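Local coordinates for protein ATP-dependent DNA helicase PIF1 (Candida albicans, PDB 7OTJ) that couples ATP hydrolysis to 5'-3' translocation and duplex unwinding, and probably resolves G-quadruplexes to keep nuclear and mitochondrial genomes stable, at residues A[10-15]-A[36-41]; A[18-23]-A[179-184]; A[103-108]-A[138-143]. All coordinates share one frame; numbering follows the deposited sequence.

Contact 1 of 3, residues A[10-15]-A[36-41]; sequences YVLKQV and RSIIKS
Leu12 and Ile38 pack two helices of the P-loop NTPase core against each other: helix 6-16, which precedes the first strand of its sheet, and helix 31-45, which follows the phosphate-binding loop. The axes of the two segments run in broadly the same direction, 35° apart and 10.1 Å at their closest, and no hydrogen bond passes between them. Leu12 holds CG anti to its backbone N (chi1 172°), with chi2 of 64° placing CD1, which rests on the opposing helix, 3.8 Å from both CA and CG1 of Ile38, the two side chains sliding past each other in opposite directions. The same methyl lies 4.3 Å from Ser41 OG on the partly exposed flank, where Ser37 and Ser41 are short enough for leucine to lie beside the helix backbone. One turn on, buried Val15 points toward helix 31-45, and its side chain crosses that of Ile38 at about a right angle. Two branched residues suit this spot, since each offers two arms to the other. Both also reach strand 21-25, Val15 touching Leu21 and Ile38 touching Tyr23. Val15 CG1 meets Ile38 CG2 at 3.5 Å, while Val15 CG2 faces Ile38 CD1 at 4.0 Å.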
ATOM      1  N   TYR A  10     -21.625  13.779   0.376  1.00 58.49           N
ATOM      2  CA  TYR A  10     -22.769  12.872   0.411  1.00 58.01           C
ATOM      3  C   TYR A  10     -22.362  11.480   0.880  1.00 55.10           C
ATOM      4  O   TYR A  10     -23.078  10.852   1.667  1.00 67.96           O
ATOM      5  CB  TYR A  10     -23.430  12.808  -0.965  1.00 55.03           C
ATOM      6  CG  TYR A  10     -24.572  11.822  -1.049  1.00 63.11           C
ATOM      7  CD1 TYR A  10     -25.845  12.159  -0.600  1.00 54.89           C
ATOM      8  CD2 TYR A  10     -24.380  10.553  -1.580  1.00 57.37           C
ATOM      9  CE1 TYR A  10     -26.888  11.261  -0.678  1.00 64.79           C
ATOM     10  CE2 TYR A  10     -25.419   9.649  -1.659  1.00 65.02           C
ATOM     11  CZ  TYR A  10     -26.670  10.006  -1.207  1.00 73.74           C
ATOM     12  OH  TYR A  10     -27.705   9.102  -1.287  1.00 84.32           O
ATOM     13  N   VAL A  11     -21.214  10.987   0.408  1.00 57.63           N
ATOM     14  CA  VAL A  11     -20.685   9.707   0.877  1.00 52.57           C
ATOM     15  C   VAL A  11     -20.411   9.769   2.372  1.00 56.13           C
ATOM     16  O   VAL A  11     -20.819   8.885   3.136  1.00 60.11           O
ATOM     17  CB  VAL A  11     -19.416   9.332   0.089  1.00 48.66           C
ATOM     18  CG1 VAL A  11     -18.868   7.980   0.544  1.00 40.54           C
ATOM     19  CG2 VAL A  11     -19.686   9.347  -1.408  1.00 43.59           C
ATOM     20  N   LEU A  12     -19.685  10.804   2.806  1.00 55.04           N
ATOM     21  CA  LEU A  12     -19.415  10.985   4.227  1.00 55.05           C
ATOM     22  C   LEU A  12     -20.702  10.979   5.042  1.00 53.03           C
ATOM     23  O   LEU A  12     -20.765  10.359   6.110  1.00 50.85           O
ATOM     24  CB  LEU A  12     -18.650  12.291   4.440  1.00 47.88           C
ATOM     25  CG  LEU A  12     -18.440  12.735   5.886  1.00 52.77           C
ATOM     26  CD1 LEU A  12     -17.568  11.740   6.631  1.00 63.63           C
ATOM     27  CD2 LEU A  12     -17.826  14.115   5.928  1.00 58.74           C
ATOM     28  N   LYS A  13     -21.747  11.642   4.533  1.00 57.56           N
ATOM     29  CA  LYS A  13     -23.041  11.661   5.212  1.00 52.61           C
ATOM     30  C   LYS A  13     -23.603  10.256   5.376  1.00 56.52           C
ATOM     31  O   LYS A  13     -24.127   9.908   6.441  1.00 56.42           O
ATOM     32  CB  LYS A  13     -24.021  12.537   4.432  1.00 56.99           C
ATOM     33  CG  LYS A  13     -25.456  12.520   4.950  1.00 51.40           C
ATOM     34  CD  LYS A  13     -26.375  13.320   4.026  1.00 59.68           C
ATOM     35  CE  LYS A  13     -27.839  13.194   4.422  1.00 74.22           C
ATOM     36  NZ  LYS A  13     -28.111  13.801   5.752  1.00 61.71           N
ATOM     37  N   GLN A  14     -23.509   9.435   4.327  1.00 59.98           N
ATOM     38  CA  GLN A  14     -24.027   8.075   4.406  1.00 56.19           C
ATOM     39  C   GLN A  14     -23.224   7.234   5.388  1.00 50.70           C
ATOM     40  O   GLN A  14     -23.799   6.486   6.188  1.00 58.44           O
ATOM     41  CB  GLN A  14     -24.011   7.430   3.020  1.00 60.40           C
ATOM     42  CG  GLN A  14     -24.755   8.219   1.963  1.00 54.64           C
ATOM     43  CD  GLN A  14     -26.229   8.312   2.260  1.00 63.60           C
ATOM     44  OE1 GLN A  14     -26.836   7.354   2.737  1.00 62.99           O
ATOM     45  NE2 GLN A  14     -26.815   9.472   1.992  1.00 80.06           N
ATOM     46  N   VAL A  15     -21.896   7.351   5.349  1.00 46.72           N
ATOM     47  CA  VAL A  15     -21.061   6.565   6.251  1.00 43.25           C
ATOM     48  C   VAL A  15     -21.373   6.909   7.702  1.00 54.92           C
ATOM     49  O   VAL A  15     -21.490   6.019   8.551  1.00 50.33           O
ATOM     50  CB  VAL A  15     -19.573   6.765   5.920  1.00 50.48           C
ATOM     51  CG1 VAL A  15     -18.703   6.016   6.912  1.00 41.32           C
ATOM     52  CG2 VAL A  15     -19.288   6.296   4.494  1.00 42.17           C
ATOM     53  N   ARG A  36      -9.988   9.741   4.678  1.00 50.19           N
ATOM     54  CA  ARG A  36      -9.344  10.323   5.850  1.00 44.72           C
ATOM     55  C   ARG A  36     -10.297  11.222   6.620  1.00 49.75           C
ATOM     56  O   ARG A  36     -10.217  11.298   7.851  1.00 50.53           O
ATOM     57  CB  ARG A  36      -8.103  11.115   5.445  1.00 46.74           C
ATOM     58  CG  ARG A  36      -7.026  10.301   4.766  1.00 48.42           C
ATOM     59  CD  ARG A  36      -5.753  11.110   4.675  1.00 45.93           C
ATOM     60  NE  ARG A  36      -4.805  10.528   3.737  1.00 61.11           N
ATOM     61  CZ  ARG A  36      -4.752  10.832   2.448  1.00 55.08           C
ATOM     62  NH1 ARG A  36      -5.582  11.709   1.909  1.00 60.89           N
ATOM     63  NH2 ARG A  36      -3.839  10.241   1.680  1.00 57.05           N
ATOM     64  N   SER A  37     -11.210  11.898   5.921  1.00 47.56           N
ATOM     65  CA  SER A  37     -12.230  12.672   6.618  1.00 50.71           C
ATOM     66  C   SER A  37     -13.232  11.757   7.306  1.00 50.48           C
ATOM     67  O   SER A  37     -13.672  12.042   8.425  1.00 55.82           O
ATOM     68  CB  SER A  37     -12.945  13.604   5.644  1.00 51.20           C
ATOM     69  OG  SER A  37     -12.093  14.661   5.250  1.00 69.08           O
ATOM     70  N   ILE A  38     -13.624  10.671   6.638  1.00 45.21           N
ATOM     71  CA  ILE A  38     -14.483   9.671   7.267  1.00 50.34           C
ATOM     72  C   ILE A  38     -13.871   9.194   8.578  1.00 55.39           C
ATOM     73  O   ILE A  38     -14.554   9.088   9.602  1.00 52.38           O
ATOM     74  CB  ILE A  38     -14.733   8.499   6.302  1.00 48.50           C
ATOM     75  CG1 ILE A  38     -15.529   8.971   5.084  1.00 44.17           C
ATOM     76  CG2 ILE A  38     -15.461   7.382   7.024  1.00 52.04           C
ATOM     77  CD1 ILE A  38     -15.667   7.921   4.003  1.00 44.07           C
ATOM     78  N   ILE A  39     -12.570   8.878   8.551  1.00 56.45           N
ATOM     79  CA  ILE A  39     -11.873   8.387   9.742  1.00 47.47           C
ATOM     80  C   ILE A  39     -11.945   9.410  10.872  1.00 53.87           C
ATOM     81  O   ILE A  39     -12.302   9.081  12.012  1.00 58.62           O
ATOM     82  CB  ILE A  39     -10.418   8.024   9.393  1.00 42.49           C
ATOM     83  CG1 ILE A  39     -10.382   6.838   8.429  1.00 46.34           C
ATOM     84  CG2 ILE A  39      -9.609   7.716  10.641  1.00 43.43           C
ATOM     85  CD1 ILE A  39      -9.036   6.633   7.775  1.00 40.42           C
ATOM     86  N   LYS A  40     -11.589  10.662  10.579  1.00 49.34           N
ATOM     87  CA  LYS A  40     -11.594  11.706  11.600  1.00 48.02           C
ATOM     88  C   LYS A  40     -12.972  11.857  12.236  1.00 63.98           C
ATOM     89  O   LYS A  40     -13.100  11.918  13.466  1.00 59.80           O
ATOM     90  CB  LYS A  40     -11.133  13.026  10.986  1.00 50.75           C
ATOM     91  CG  LYS A  40     -10.715  14.074  11.985  1.00 60.22           C
ATOM     92  CD  LYS A  40     -10.281  15.338  11.277  1.00 71.30           C
ATOM     93  CE  LYS A  40      -9.686  16.325  12.258  1.00 76.11           C
ATOM     94  NZ  LYS A  40      -8.416  15.803  12.831  1.00 89.05           N
ATOM     95  N   SER A  41     -14.021  11.916  11.409  1.00 57.34           N
ATOM     96  CA  SER A  41     -15.377  12.070  11.930  1.00 52.58           C
ATOM     97  C   SER A  41     -15.813  10.834  12.709  1.00 59.77           C
ATOM     98  O   SER A  41     -16.322  10.944  13.830  1.00 66.99           O
ATOM     99  CB  SER A  41     -16.353  12.349  10.786  1.00 59.60           C
ATOM    100  OG  SER A  41     -16.138  13.631  10.221  1.00 59.62           O
TER

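Contact 2 of 3, residues A[18-23]-A[179-184]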
ATOM      1  N   GLY A  18     -24.296   5.144   9.537  1.00 51.39           N
ATOM      2  CA  GLY A  18     -24.132   3.783   9.998  1.00 49.70           C
ATOM      3  C   GLY A  18     -24.296   2.725   8.929  1.00 50.41           C
ATOM      4  O   GLY A  18     -24.074   1.541   9.212  1.00 47.99           O
ATOM      5  N   VAL A  19     -24.675   3.114   7.712  1.00 48.76           N
ATOM      6  CA  VAL A  19     -24.907   2.144   6.649  1.00 51.86           C
ATOM      7  C   VAL A  19     -23.587   1.518   6.221  1.00 48.46           C
ATOM      8  O   VAL A  19     -22.589   2.219   6.007  1.00 45.21           O
ATOM      9  CB  VAL A  19     -25.611   2.809   5.458  1.00 57.87           C
ATOM     10  CG1 VAL A  19     -25.904   1.778   4.379  1.00 52.86           C
ATOM     11  CG2 VAL A  19     -26.883   3.501   5.915  1.00 46.46           C
ATOM     12  N   SER A  20     -23.584   0.197   6.073  1.00 45.25           N
ATOM     13  CA  SER A  20     -22.456  -0.497   5.473  1.00 44.95           C
ATOM     14  C   SER A  20     -22.511  -0.306   3.965  1.00 48.98           C
ATOM     15  O   SER A  20     -23.536  -0.583   3.333  1.00 41.81           O
ATOM     16  CB  SER A  20     -22.479  -1.980   5.836  1.00 41.26           C
ATOM     17  OG  SER A  20     -22.075  -2.176   7.180  1.00 51.07           O
ATOM     18  N   LEU A  21     -21.423   0.197   3.390  1.00 42.85           N
ATOM     19  CA  LEU A  21     -21.476   0.563   1.987  1.00 44.91           C
ATOM     20  C   LEU A  21     -20.108   0.433   1.340  1.00 45.49           C
ATOM     21  O   LEU A  21     -19.072   0.351   2.010  1.00 41.08           O
ATOM     22  CB  LEU A  21     -22.017   1.989   1.813  1.00 45.68           C
ATOM     23  CG  LEU A  21     -21.323   3.178   2.482  1.00 44.53           C
ATOM     24  CD1 LEU A  21     -20.063   3.618   1.714  1.00 47.03           C
ATOM     25  CD2 LEU A  21     -22.312   4.328   2.587  1.00 41.62           C
ATOM     26  N   PHE A  22     -20.133   0.434   0.013  1.00 47.50           N
ATOM     27  CA  PHE A  22     -18.955   0.491  -0.835  1.00 43.25           C
ATOM     28  C   PHE A  22     -19.078   1.724  -1.713  1.00 46.12           C
ATOM     29  O   PHE A  22     -20.113   1.929  -2.353  1.00 44.51           O
ATOM     30  CB  PHE A  22     -18.848  -0.784  -1.674  1.00 42.45           C
ATOM     31  CG  PHE A  22     -17.966  -0.662  -2.893  1.00 55.38           C
ATOM     32  CD1 PHE A  22     -16.608  -0.411  -2.776  1.00 49.18           C
ATOM     33  CD2 PHE A  22     -18.497  -0.854  -4.158  1.00 47.24           C
ATOM     34  CE1 PHE A  22     -15.807  -0.327  -3.898  1.00 43.18           C
ATOM     35  CE2 PHE A  22     -17.704  -0.775  -5.279  1.00 43.99           C
ATOM     36  CZ  PHE A  22     -16.357  -0.515  -5.153  1.00 44.82           C
ATOM     37  N   TYR A  23     -18.058   2.570  -1.716  1.00 39.43           N
ATOM     38  CA  TYR A  23     -18.069   3.716  -2.606  1.00 44.42           C
ATOM     39  C   TYR A  23     -16.860   3.651  -3.528  1.00 46.95           C
ATOM     40  O   TYR A  23     -15.761   3.261  -3.114  1.00 39.56           O
ATOM     41  CB  TYR A  23     -18.152   5.042  -1.843  1.00 42.24           C
ATOM     42  CG  TYR A  23     -16.933   5.483  -1.076  1.00 46.20           C
ATOM     43  CD1 TYR A  23     -16.015   6.360  -1.643  1.00 39.97           C
ATOM     44  CD2 TYR A  23     -16.727   5.076   0.237  1.00 46.70           C
ATOM     45  CE1 TYR A  23     -14.911   6.795  -0.934  1.00 43.89           C
ATOM     46  CE2 TYR A  23     -15.621   5.507   0.953  1.00 48.27           C
ATOM     47  CZ  TYR A  23     -14.719   6.368   0.362  1.00 46.83           C
ATOM     48  OH  TYR A  23     -13.617   6.804   1.065  1.00 44.70           O
ATOM     49  N   THR A 179     -23.557  -7.810   3.253  1.00 50.23           N
ATOM     50  CA  THR A 179     -23.122  -6.684   4.076  1.00 49.34           C
ATOM     51  C   THR A 179     -23.263  -5.341   3.369  1.00 50.94           C
ATOM     52  O   THR A 179     -23.807  -4.396   3.951  1.00 49.72           O
ATOM     53  CB  THR A 179     -21.670  -6.862   4.528  1.00 45.68           C
ATOM     54  OG1 THR A 179     -21.500  -8.151   5.126  1.00 51.77           O
ATOM     55  CG2 THR A 179     -21.324  -5.798   5.549  1.00 48.97           C
ATOM     56  N   ILE A 180     -22.747  -5.226   2.142  1.00 47.64           N
ATOM     57  CA  ILE A 180     -22.795  -3.962   1.408  1.00 42.95           C
ATOM     58  C   ILE A 180     -24.247  -3.617   1.116  1.00 43.00           C
ATOM     59  O   ILE A 180     -24.968  -4.383   0.469  1.00 50.66           O
ATOM     60  CB  ILE A 180     -21.968  -4.052   0.117  1.00 48.52           C
ATOM     61  CG1 ILE A 180     -20.495  -4.286   0.443  1.00 42.86           C
ATOM     62  CG2 ILE A 180     -22.139  -2.799  -0.737  1.00 41.14           C
ATOM     63  CD1 ILE A 180     -19.888  -3.206   1.305  1.00 45.61           C
ATOM     64  N   GLN A 181     -24.697  -2.477   1.629  1.00 47.63           N
ATOM     65  CA  GLN A 181     -26.081  -2.064   1.454  1.00 50.15           C
ATOM     66  C   GLN A 181     -26.263  -1.008   0.375  1.00 47.47           C
ATOM     67  O   GLN A 181     -27.385  -0.824  -0.110  1.00 54.18           O
ATOM     68  CB  GLN A 181     -26.643  -1.534   2.776  1.00 45.03           C
ATOM     69  CG  GLN A 181     -26.423  -2.472   3.945  1.00 45.81           C
ATOM     70  CD  GLN A 181     -26.981  -1.912   5.233  1.00 59.27           C
ATOM     71  OE1 GLN A 181     -26.258  -1.304   6.027  1.00 49.72           O
ATOM     72  NE2 GLN A 181     -28.281  -2.102   5.443  1.00 50.38           N
ATOM     73  N   ARG A 182     -25.198  -0.314  -0.008  1.00 49.77           N
ATOM     74  CA  ARG A 182     -25.312   0.803  -0.926  1.00 46.58           C
ATOM     75  C   ARG A 182     -23.981   0.965  -1.638  1.00 47.48           C
ATOM     76  O   ARG A 182     -22.921   0.688  -1.071  1.00 45.10           O
ATOM     77  CB  ARG A 182     -25.696   2.097  -0.191  1.00 50.73           C
ATOM     78  CG  ARG A 182     -26.390   3.132  -1.062  1.00 68.23           C
ATOM     79  CD  ARG A 182     -26.233   4.547  -0.505  1.00 64.11           C
ATOM     80  NE  ARG A 182     -27.176   5.491  -1.096  1.00 63.46           N
ATOM     81  CZ  ARG A 182     -27.115   5.943  -2.342  1.00 77.13           C
ATOM     82  NH1 ARG A 182     -26.176   5.536  -3.183  1.00 67.85           N
ATOM     83  NH2 ARG A 182     -28.025   6.820  -2.759  1.00 89.29           N
ATOM     84  N   THR A 183     -24.051   1.362  -2.902  1.00 54.43           N
ATOM     85  CA  THR A 183     -22.872   1.677  -3.693  1.00 42.06           C
ATOM     86  C   THR A 183     -22.999   3.100  -4.209  1.00 45.53           C
ATOM     87  O   THR A 183     -24.010   3.453  -4.825  1.00 48.43           O
ATOM     88  CB  THR A 183     -22.694   0.688  -4.847  1.00 48.69           C
ATOM     89  OG1 THR A 183     -22.546  -0.635  -4.315  1.00 48.66           O
ATOM     90  CG2 THR A 183     -21.449   1.036  -5.674  1.00 51.39           C
ATOM     91  N   ILE A 184     -21.974   3.912  -3.962  1.00 49.04           N
ATOM     92  CA  ILE A 184     -21.944   5.303  -4.391  1.00 49.09           C
ATOM     93  C   ILE A 184     -20.712   5.498  -5.261  1.00 46.95           C
ATOM     94  O   ILE A 184     -19.640   4.961  -4.961  1.00 46.86           O
ATOM     95  CB  ILE A 184     -21.926   6.277  -3.194  1.00 46.05           C
ATOM     96  CG1 ILE A 184     -23.070   5.963  -2.229  1.00 46.95           C
ATOM     97  CG2 ILE A 184     -22.024   7.712  -3.676  1.00 42.91           C
ATOM     98  CD1 ILE A 184     -23.013   6.750  -0.936  1.00 50.10           C
TER
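Phe22, on strand 21-25, and Ile180, in the loop leading into the parallel strand 182-186, form the apolar centre. Phe22 CB lies 4.0 Å from Ile180 CG2, while Ile180 CD1 lies against the Leu21 carbonyl group, 3.6 Å from Leu21 C. Thr183 lies beside Phe22 and points the same way, its CG2 approaching ring atom CD2 obliquely at 3.8 Å; a beta-branched residue suits an extended strand, and threonine suits this partly exposed edge. On the other face, buried Ile184 meets two residues, with its CB 4.2 Å from Tyr23 CB and its CD1 more loosely set against Leu21 CD2.

The backbones join through Phe22, whose N donates to Arg182 O at 3.0 Å, nearly along the C=O axis, and whose O accepts from Ile184 N. This pattern, one residue bonded to both neighbours of its partner, is that of a parallel sheet. Toward the polar edge, Gln181 holds both backbone groups of Ser20: its N donates to Ser20 O at 2.8 Å, and its OE1 takes Ser20 N at 3.1 Å on an in-plane lone pair. CG anti to the carbonyl carbon (chi1 -51°) and an extended chain beyond put the side-chain carbonyl where it can accept from Ser20 N, much as a strand carbonyl would.

In the six-stranded parallel sheet, strand 182-186 is outermost and strand 21-25 lies between it and strand 138-143. Helices 6-16 and 31-45 pack over the Tyr23 face, where Tyr23 OH bonds to Lys31 O; on the opposite face Trp176 of helix 174-179 meets the Phe22 ring edge-to-face.

Contact 3 of 3, residues A[103-108]-A[138-143]; sequences VLIIDE and QLVACG
Asp107 and Cys142 both project from the same sheet face; there CG of Asp107 is anti to its backbone N (chi1 -156°) and SG of Cys142 likewise (chi1 173°), with Asp107 OD1 3.5 Å from Cys142 SG. Behind them two parallel strands of a beta-alpha-beta unit, linked through helix 114-128, run in register. Leu104 N donates to Gln138 O at 2.7 Å and Ile106 N to Val140 O at 2.9 Å, while Leu104 O and Ile106 O accept from Val140 N and Cys142 N. Beta-branched Val103, Ile105 and Val140 line much of the Asp107 face: Val103 CG1 packs on Val140 CG2 at 3.8 Å, and Ile105 lies beside Val140. On the other face Ile106 CD1 touches Leu139 CD1 at 3.8 Å.

Hydrophobic residues ending in Asp-Glu make segment 103-108 the Walker B motif. Asp107 OD1 accepts from Glu108 N at 2.7 Å, tying the carboxylate to the backbone just past the strand end, and OD2 bonds to Ser32 OG of the P-loop. Glu108 OE2 bonds to Gln456, and its side chain touches the bound tetrafluoroaluminate, a mimic of the gamma-phosphate in the hydrolysis transition state, consistent with this acidic pair's part in ATP hydrolysis in related helicases.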
ATOM      1  N   VAL A 103     -16.468   0.026  13.164  1.00 43.93           N
ATOM      2  CA  VAL A 103     -16.445   0.260  11.728  1.00 44.24           C
ATOM      3  C   VAL A 103     -15.166  -0.346  11.174  1.00 46.31           C
ATOM      4  O   VAL A 103     -14.085  -0.164  11.746  1.00 48.78           O
ATOM      5  CB  VAL A 103     -16.516   1.766  11.397  1.00 48.47           C
ATOM      6  CG1 VAL A 103     -16.492   1.997   9.881  1.00 41.23           C
ATOM      7  CG2 VAL A 103     -17.736   2.401  12.028  1.00 42.19           C
ATOM      8  N   LEU A 104     -15.279  -1.038  10.043  1.00 40.56           N
ATOM      9  CA  LEU A 104     -14.122  -1.600   9.356  1.00 43.77           C
ATOM     10  C   LEU A 104     -14.022  -0.927   7.997  1.00 46.37           C
ATOM     11  O   LEU A 104     -14.888  -1.119   7.135  1.00 43.90           O
ATOM     12  CB  LEU A 104     -14.229  -3.116   9.212  1.00 45.94           C
ATOM     13  CG  LEU A 104     -13.114  -3.797   8.411  1.00 41.53           C
ATOM     14  CD1 LEU A 104     -11.742  -3.439   8.954  1.00 38.38           C
ATOM     15  CD2 LEU A 104     -13.307  -5.300   8.427  1.00 38.58           C
ATOM     16  N   ILE A 105     -12.968  -0.136   7.821  1.00 41.35           N
ATOM     17  CA  ILE A 105     -12.671   0.543   6.568  1.00 43.54           C
ATOM     18  C   ILE A 105     -11.649  -0.292   5.812  1.00 40.93           C
ATOM     19  O   ILE A 105     -10.630  -0.700   6.383  1.00 39.55           O
ATOM     20  CB  ILE A 105     -12.144   1.965   6.825  1.00 44.55           C
ATOM     21  CG1 ILE A 105     -13.250   2.843   7.425  1.00 38.28           C
ATOM     22  CG2 ILE A 105     -11.569   2.562   5.550  1.00 37.10           C
ATOM     23  CD1 ILE A 105     -12.767   4.193   7.910  1.00 39.04           C
ATOM     24  N   ILE A 106     -11.910  -0.547   4.533  1.00 41.51           N
ATOM     25  CA  ILE A 106     -10.982  -1.281   3.675  1.00 39.12           C
ATOM     26  C   ILE A 106     -10.774  -0.447   2.420  1.00 40.80           C
ATOM     27  O   ILE A 106     -11.640  -0.417   1.537  1.00 40.15           O
ATOM     28  CB  ILE A 106     -11.484  -2.681   3.312  1.00 38.69           C
ATOM     29  CG1 ILE A 106     -11.965  -3.429   4.557  1.00 37.98           C
ATOM     30  CG2 ILE A 106     -10.383  -3.456   2.597  1.00 36.18           C
ATOM     31  CD1 ILE A 106     -12.540  -4.786   4.244  1.00 37.01           C
ATOM     32  N   ASP A 107      -9.632   0.229   2.332  1.00 39.68           N
ATOM     33  CA  ASP A 107      -9.288   0.939   1.110  1.00 38.05           C
ATOM     34  C   ASP A 107      -8.629  -0.033   0.135  1.00 43.33           C
ATOM     35  O   ASP A 107      -8.149  -1.105   0.515  1.00 44.23           O
ATOM     36  CB  ASP A 107      -8.370   2.133   1.407  1.00 35.65           C
ATOM     37  CG  ASP A 107      -8.433   3.225   0.331  1.00 42.17           C
ATOM     38  OD1 ASP A 107      -8.981   2.979  -0.765  1.00 48.23           O
ATOM     39  OD2 ASP A 107      -7.933   4.342   0.582  1.00 38.59           O
ATOM     40  N   GLU A 108      -8.643   0.344  -1.142  1.00 47.43           N
ATOM     41  CA  GLU A 108      -8.135  -0.491  -2.225  1.00 42.69           C
ATOM     42  C   GLU A 108      -8.738  -1.894  -2.166  1.00 44.45           C
ATOM     43  O   GLU A 108      -8.043  -2.910  -2.134  1.00 49.52           O
ATOM     44  CB  GLU A 108      -6.606  -0.537  -2.201  1.00 42.26           C
ATOM     45  CG  GLU A 108      -5.947   0.816  -2.417  1.00 48.69           C
ATOM     46  CD  GLU A 108      -6.180   1.388  -3.817  1.00 45.39           C
ATOM     47  OE1 GLU A 108      -5.736   2.527  -4.070  1.00 43.65           O
ATOM     48  OE2 GLU A 108      -6.801   0.707  -4.664  1.00 42.46           O
ATOM     49  N   GLN A 138     -19.774  -2.145  10.994  1.00 41.39           N
ATOM     50  CA  GLN A 138     -20.095  -1.394   9.790  1.00 43.51           C
ATOM     51  C   GLN A 138     -18.942  -1.529   8.795  1.00 51.44           C
ATOM     52  O   GLN A 138     -17.805  -1.143   9.090  1.00 39.55           O
ATOM     53  CB  GLN A 138     -20.357   0.074  10.121  1.00 49.87           C
ATOM     54  CG  GLN A 138     -20.696   0.933   8.903  1.00 46.76           C
ATOM     55  CD  GLN A 138     -20.731   2.420   9.223  1.00 49.07           C
ATOM     56  OE1 GLN A 138     -20.551   2.827  10.371  1.00 57.37           O
ATOM     57  NE2 GLN A 138     -20.962   3.237   8.203  1.00 44.68           N
ATOM     58  N   LEU A 139     -19.228  -2.091   7.628  1.00 45.11           N
ATOM     59  CA  LEU A 139     -18.213  -2.277   6.605  1.00 49.85           C
ATOM     60  C   LEU A 139     -18.227  -1.078   5.664  1.00 44.92           C
ATOM     61  O   LEU A 139     -19.283  -0.706   5.141  1.00 38.89           O
ATOM     62  CB  LEU A 139     -18.467  -3.573   5.838  1.00 48.39           C
ATOM     63  CG  LEU A 139     -17.473  -3.943   4.744  1.00 41.33           C
ATOM     64  CD1 LEU A 139     -16.090  -4.133   5.336  1.00 37.85           C
ATOM     65  CD2 LEU A 139     -17.936  -5.207   4.051  1.00 38.75           C
ATOM     66  N   VAL A 140     -17.059  -0.465   5.473  1.00 37.87           N
ATOM     67  CA  VAL A 140     -16.888   0.661   4.553  1.00 40.84           C
ATOM     68  C   VAL A 140     -15.807   0.253   3.562  1.00 37.61           C
ATOM     69  O   VAL A 140     -14.610   0.345   3.862  1.00 36.61           O
ATOM     70  CB  VAL A 140     -16.510   1.961   5.271  1.00 42.59           C
ATOM     71  CG1 VAL A 140     -16.265   3.084   4.246  1.00 37.78           C
ATOM     72  CG2 VAL A 140     -17.585   2.363   6.294  1.00 38.86           C
ATOM     73  N   ALA A 141     -16.219  -0.232   2.395  1.00 36.86           N
ATOM     74  CA  ALA A 141     -15.287  -0.617   1.347  1.00 41.17           C
ATOM     75  C   ALA A 141     -15.061   0.542   0.389  1.00 38.54           C
ATOM     76  O   ALA A 141     -15.999   1.249   0.012  1.00 40.61           O
ATOM     77  CB  ALA A 141     -15.809  -1.831   0.579  1.00 36.72           C
ATOM     78  N   CYS A 142     -13.814   0.706  -0.037  1.00 41.47           N
ATOM     79  CA  CYS A 142     -13.430   1.844  -0.859  1.00 41.07           C
ATOM     80  C   CYS A 142     -12.397   1.391  -1.877  1.00 47.46           C
ATOM     81  O   CYS A 142     -11.383   0.794  -1.504  1.00 46.18           O
ATOM     82  CB  CYS A 142     -12.877   2.974   0.014  1.00 39.54           C
ATOM     83  SG  CYS A 142     -12.181   4.360  -0.890  1.00 43.83           S
ATOM     84  N   GLY A 143     -12.646   1.666  -3.152  1.00 47.14           N
ATOM     85  CA  GLY A 143     -11.672   1.315  -4.169  1.00 44.16           C
ATOM     86  C   GLY A 143     -12.293   1.330  -5.556  1.00 49.57           C
ATOM     87  O   GLY A 143     -13.332   1.948  -5.784  1.00 42.98           O
TER

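In the fold
All three contacts belong to one P-loop NTPase domain. Contacts 2 and 3, with centres about 9 Å apart, are two strand pairs of the same parallel sheet, stitched together where Leu21 N meets Leu139 O and Ser20 OG meets Leu139 N, each at 2.9 Å. Contact 1, its centre about 12 Å from that of contact 2 and about 11 Å from that of contact 3, packs its helices on that sheet; Val11 rests on Tyr23 and Ile184, Ile39 on Ile105, and Gln138 NE2 reaches Val15 O at 2.9 Å. Contact 3 reaches the catalytic end of the nucleotide site, the side chain of Glu108 about 3 Å from tetrafluoroaluminate. The side chain of Tyr23 in contact 2 is about 7 Å from ADP, and that of Ser37 in contact 1 about 9 Å.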